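Local coordinates for protein ammonium transporter (PDB 6EU6) that probably senses ammonium at the membrane and signals its presence inward, as an ammonium-transporter-family domain linked to a histidine kinase, at residues A116-T128 and F378-V390. Numbering follows the deposited sequence.
Sequences AERSGFIPNIAGT and FFLCLKKVKRLRV. With LMT (dodecyl-beta-D-maltoside), chain E.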
# COMPACT_ATOMS: atom_id res chain seq x y z
N ALA A 116 21.65 11.33 -6.22
CA ALA A 116 20.68 11.86 -7.13
C ALA A 116 21.06 13.24 -7.71
O ALA A 116 21.79 14.06 -7.07
CB ALA A 116 19.32 11.98 -6.44
N GLU A 117 20.51 13.51 -8.90
CA GLU A 117 20.56 14.88 -9.50
C GLU A 117 21.83 15.19 -10.30
O GLU A 117 21.76 16.05 -11.16
CB GLU A 117 20.26 16.05 -8.49
CG GLU A 117 19.08 15.73 -7.55
CD GLU A 117 18.16 16.91 -7.37
OE1 GLU A 117 17.05 16.94 -7.92
OE2 GLU A 117 18.56 17.82 -6.66
N ARG A 118 22.92 14.46 -10.08
CA ARG A 118 24.16 14.78 -10.78
C ARG A 118 25.04 13.60 -11.11
O ARG A 118 25.98 13.74 -11.89
CB ARG A 118 24.93 15.87 -10.06
CG ARG A 118 25.80 15.40 -8.87
CD ARG A 118 24.97 14.93 -7.67
NE ARG A 118 25.78 14.82 -6.45
CZ ARG A 118 25.39 14.37 -5.27
NH1 ARG A 118 24.11 14.05 -5.08
NH2 ARG A 118 26.24 14.28 -4.27
N SER A 119 24.75 12.43 -10.57
CA SER A 119 25.40 11.26 -11.01
C SER A 119 24.77 10.79 -12.30
O SER A 119 23.55 11.04 -12.57
CB SER A 119 25.36 10.18 -9.94
OG SER A 119 24.07 9.71 -9.70
N GLY A 120 25.57 10.06 -13.10
CA GLY A 120 25.04 9.41 -14.29
C GLY A 120 24.48 8.05 -14.00
O GLY A 120 24.68 7.48 -12.88
N PHE A 121 23.77 7.51 -14.99
CA PHE A 121 23.15 6.19 -14.86
C PHE A 121 24.09 5.03 -14.49
O PHE A 121 23.82 4.23 -13.60
CB PHE A 121 22.45 5.86 -16.14
CG PHE A 121 21.52 4.71 -16.02
CD1 PHE A 121 20.43 4.77 -15.18
CD2 PHE A 121 21.72 3.55 -16.76
CE1 PHE A 121 19.54 3.70 -15.07
CE2 PHE A 121 20.86 2.48 -16.65
CZ PHE A 121 19.75 2.57 -15.82
N ILE A 122 25.23 4.95 -15.12
CA ILE A 122 26.10 3.79 -14.93
C ILE A 122 26.60 3.65 -13.49
O ILE A 122 26.62 2.55 -12.92
CB ILE A 122 27.30 3.81 -15.94
CG1 ILE A 122 26.81 3.57 -17.39
CG2 ILE A 122 28.37 2.81 -15.53
CD1 ILE A 122 25.87 2.42 -17.57
N PRO A 123 27.06 4.73 -12.88
CA PRO A 123 27.43 4.63 -11.45
C PRO A 123 26.29 4.07 -10.57
O PRO A 123 26.54 3.37 -9.58
CB PRO A 123 27.77 6.10 -11.07
CG PRO A 123 28.12 6.76 -12.37
CD PRO A 123 27.44 6.04 -13.48
N ASN A 124 25.04 4.38 -10.91
CA ASN A 124 23.94 3.86 -10.14
C ASN A 124 23.79 2.36 -10.33
O ASN A 124 23.83 1.59 -9.37
CB ASN A 124 22.67 4.57 -10.50
CG ASN A 124 22.58 5.94 -9.84
OD1 ASN A 124 22.04 6.07 -8.76
ND2 ASN A 124 23.16 6.95 -10.46
N ILE A 125 23.60 1.92 -11.57
CA ILE A 125 23.37 0.52 -11.80
C ILE A 125 24.61 -0.33 -11.42
O ILE A 125 24.45 -1.43 -10.86
CB ILE A 125 22.93 0.20 -13.20
CG1 ILE A 125 23.97 0.66 -14.21
CG2 ILE A 125 21.63 0.90 -13.48
CD1 ILE A 125 23.61 0.20 -15.61
N ALA A 126 25.80 0.17 -11.68
CA ALA A 126 26.98 -0.64 -11.35
C ALA A 126 27.16 -0.66 -9.83
O ALA A 126 27.60 -1.64 -9.25
CB ALA A 126 28.21 -0.04 -12.02
N GLY A 127 26.88 0.46 -9.17
CA GLY A 127 26.90 0.53 -7.71
C GLY A 127 25.97 -0.47 -7.07
O GLY A 127 26.32 -1.17 -6.12
N THR A 128 24.75 -0.57 -7.61
CA THR A 128 23.81 -1.54 -7.16
C THR A 128 24.31 -2.94 -7.29
O THR A 128 24.22 -3.75 -6.38
CB THR A 128 22.46 -1.44 -7.98
OG1 THR A 128 21.94 -0.11 -7.89
CG2 THR A 128 21.43 -2.46 -7.43
N PHE A 378 35.73 1.20 -5.12
CA PHE A 378 34.87 0.86 -6.27
C PHE A 378 34.62 2.06 -7.11
O PHE A 378 34.81 1.99 -8.33
CB PHE A 378 33.55 0.22 -5.82
CG PHE A 378 32.61 -0.02 -6.94
CD1 PHE A 378 32.73 -1.15 -7.73
CD2 PHE A 378 31.64 0.92 -7.23
CE1 PHE A 378 31.90 -1.34 -8.85
CE2 PHE A 378 30.76 0.70 -8.29
CZ PHE A 378 30.92 -0.43 -9.12
N PHE A 379 34.26 3.19 -6.48
CA PHE A 379 34.01 4.38 -7.29
C PHE A 379 35.29 5.03 -7.83
O PHE A 379 35.21 5.69 -8.86
CB PHE A 379 33.12 5.40 -6.58
CG PHE A 379 31.71 4.91 -6.46
CD1 PHE A 379 30.88 4.90 -7.60
CD2 PHE A 379 31.21 4.45 -5.28
CE1 PHE A 379 29.59 4.38 -7.55
CE2 PHE A 379 29.91 3.93 -5.21
CZ PHE A 379 29.09 3.92 -6.34
N LEU A 380 36.42 4.82 -7.17
CA LEU A 380 37.71 5.26 -7.71
C LEU A 380 38.01 4.48 -8.96
O LEU A 380 38.36 5.06 -9.96
CB LEU A 380 38.86 5.06 -6.72
CG LEU A 380 38.96 6.16 -5.66
CD1 LEU A 380 39.82 5.65 -4.52
CD2 LEU A 380 39.46 7.54 -6.16
N CYS A 381 37.84 3.16 -8.92
CA CYS A 381 38.12 2.34 -10.09
C CYS A 381 37.14 2.61 -11.17
O CYS A 381 37.54 2.73 -12.31
CB CYS A 381 38.14 0.85 -9.80
SG CYS A 381 39.41 0.48 -8.59
N LEU A 382 35.85 2.74 -10.84
CA LEU A 382 34.89 3.11 -11.90
C LEU A 382 35.21 4.46 -12.58
O LEU A 382 35.02 4.63 -13.78
CB LEU A 382 33.45 3.12 -11.33
CG LEU A 382 32.30 3.35 -12.29
CD1 LEU A 382 32.30 2.26 -13.36
CD2 LEU A 382 30.92 3.38 -11.61
N LYS A 383 35.60 5.44 -11.81
CA LYS A 383 35.78 6.76 -12.31
C LYS A 383 36.90 6.69 -13.39
O LYS A 383 36.88 7.42 -14.36
CB LYS A 383 36.16 7.69 -11.17
CG LYS A 383 36.35 9.13 -11.59
CD LYS A 383 36.68 10.02 -10.41
CE LYS A 383 36.94 11.45 -10.83
NZ LYS A 383 37.62 12.16 -9.71
N LYS A 384 37.83 5.76 -13.24
CA LYS A 384 38.92 5.62 -14.17
C LYS A 384 38.45 5.19 -15.52
O LYS A 384 39.13 5.44 -16.49
CB LYS A 384 40.03 4.68 -13.64
CG LYS A 384 40.89 5.40 -12.60
CD LYS A 384 41.75 4.50 -11.72
CE LYS A 384 42.45 5.38 -10.69
NZ LYS A 384 43.28 4.62 -9.72
N VAL A 385 37.29 4.56 -15.63
CA VAL A 385 36.78 4.18 -16.94
C VAL A 385 35.45 4.83 -17.38
O VAL A 385 35.05 4.68 -18.54
CB VAL A 385 36.67 2.66 -17.06
CG1 VAL A 385 38.00 2.02 -16.65
CG2 VAL A 385 35.51 2.10 -16.26
N LYS A 386 34.75 5.51 -16.48
CA LYS A 386 33.50 6.19 -16.82
C LYS A 386 33.32 7.29 -15.80
O LYS A 386 33.34 7.01 -14.58
CB LYS A 386 32.31 5.26 -16.80
CG LYS A 386 31.03 5.86 -17.38
CD LYS A 386 30.90 5.61 -18.88
CE LYS A 386 30.56 6.86 -19.69
NZ LYS A 386 31.65 7.89 -19.72
N ARG A 387 33.19 8.53 -16.28
CA ARG A 387 32.94 9.68 -15.41
C ARG A 387 31.62 9.44 -14.58
O ARG A 387 30.65 8.86 -15.05
CB ARG A 387 32.92 11.01 -16.16
CG ARG A 387 34.30 11.71 -16.27
CD ARG A 387 35.09 11.90 -14.96
NE ARG A 387 34.49 12.85 -13.99
CZ ARG A 387 33.92 12.55 -12.81
NH1 ARG A 387 33.88 11.34 -12.35
NH2 ARG A 387 33.43 13.49 -12.05
N LEU A 388 31.67 9.86 -13.33
CA LEU A 388 30.65 9.53 -12.36
C LEU A 388 29.53 10.53 -12.47
O LEU A 388 28.38 10.18 -12.09
CB LEU A 388 31.22 9.51 -10.92
CG LEU A 388 32.35 8.54 -10.64
CD1 LEU A 388 32.78 8.62 -9.20
CD2 LEU A 388 32.01 7.11 -11.10
N ARG A 389 29.85 11.78 -12.86
CA ARG A 389 28.83 12.80 -12.99
C ARG A 389 28.38 13.03 -14.40
O ARG A 389 29.09 12.76 -15.36
CB ARG A 389 29.23 14.16 -12.55
CG ARG A 389 30.00 14.28 -11.34
CD ARG A 389 30.47 15.71 -11.23
NE ARG A 389 29.42 16.71 -11.04
CZ ARG A 389 29.05 17.27 -9.88
NH1 ARG A 389 29.55 16.89 -8.70
NH2 ARG A 389 28.16 18.22 -9.90
N VAL A 390 27.20 13.62 -14.52
CA VAL A 390 26.75 14.16 -15.79
C VAL A 390 27.42 15.53 -16.01
O VAL A 390 28.01 16.12 -15.09
CB VAL A 390 25.20 14.27 -15.89
CG1 VAL A 390 24.55 12.96 -15.59
CG2 VAL A 390 24.63 15.39 -14.98
C1B LMT E . 26.12 10.60 -18.26
C2B LMT E . 25.86 11.91 -19.08
C3B LMT E . 26.94 12.10 -20.13
C4B LMT E . 28.23 12.16 -19.36
C5B LMT E . 28.51 10.86 -18.65
C6B LMT E . 29.90 10.94 -18.00
O1B LMT E . 26.05 9.47 -19.13
O2B LMT E . 24.61 11.87 -19.78
O3B LMT E . 26.85 13.31 -20.89
O4' LMT E . 29.31 12.45 -20.26
O5B LMT E . 27.44 10.59 -17.71
O6B LMT E . 30.30 12.31 -17.61
C1' LMT E . 23.92 6.05 -19.91
C2' LMT E . 23.21 7.29 -19.53
C3' LMT E . 24.06 8.48 -19.68
C4' LMT E . 25.22 8.37 -18.80
C5' LMT E . 25.91 7.01 -19.04
C6' LMT E . 27.02 6.80 -18.03
O1' LMT E . 23.04 4.95 -19.78
O2' LMT E . 22.15 7.52 -20.40
O3' LMT E . 23.39 9.66 -19.31
O5' LMT E . 25.01 5.91 -19.01
O6' LMT E . 26.66 7.06 -16.66
C1 LMT E . 23.67 3.70 -20.16
C2 LMT E . 22.63 2.57 -20.20
C3 LMT E . 23.23 1.18 -20.37
C4 LMT E . 22.15 0.06 -20.41
C5 LMT E . 22.17 -0.87 -19.19
C6 LMT E . 22.02 -2.37 -19.44
C7 LMT E . 21.61 -3.07 -18.13
C8 LMT E . 22.50 -4.24 -17.72
C9 LMT E . 22.09 -4.93 -16.39
C10 LMT E . 22.75 -6.34 -16.17
C11 LMT E . 23.24 -6.73 -14.73
C12 LMT E . 22.49 -7.85 -13.98
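Pro123 is the bump at the middle of this contact, and 378-390 supplies the hollow around it. Its CG presses on the backbone of Leu388, 3.4 Å from that residue's O, with Leu388 CD2 alongside. Leu382, its CG anti to the backbone N (chi1 -175°), reaches across to set CD2 3.7 Å from Pro123 CA. Phe379 closes the hollow edge-on, Pro123 O lying in the ring plane at the edge, nearest CE1. One turn further along helix 121-128, the far end of the Phe378 ring fits against Ala126 and Gly127, with Ala126 CB at its edge: CZ lies 3.5 Å from Ala126 O, and CE2 touches Gly127 CA. Large side chains of 378-390 thus lie on the small residues Pro123, Ala126 and Gly127, although the axes of 121-128 and 378-385 come no closer than 11.3 Å, their directions 139° apart.

Beyond the helices the two segments meet backbone to backbone. Val390 N donates to Arg118 O (2.9 Å) and Gly120 N to Leu388 O (3.0 Å), a single bridge centred on Ser119 and Arg389. Beside it, Arg118 CG sits over one face of the Arg389 guanidinium, whose NH1 is hydrogen-bonded to Val185 O and Pro187 O and whose NH2 forms a salt bridge with Glu395. A maltoside detergent spans both segments, bonding Ile122 N and Arg389 O. Antiparallel-leaning helix packing finished by one isolated beta bridge joins the loop leading into helix 121-144 to the loop that follows helix 353-385 in the largely helical ammonium transporter fold.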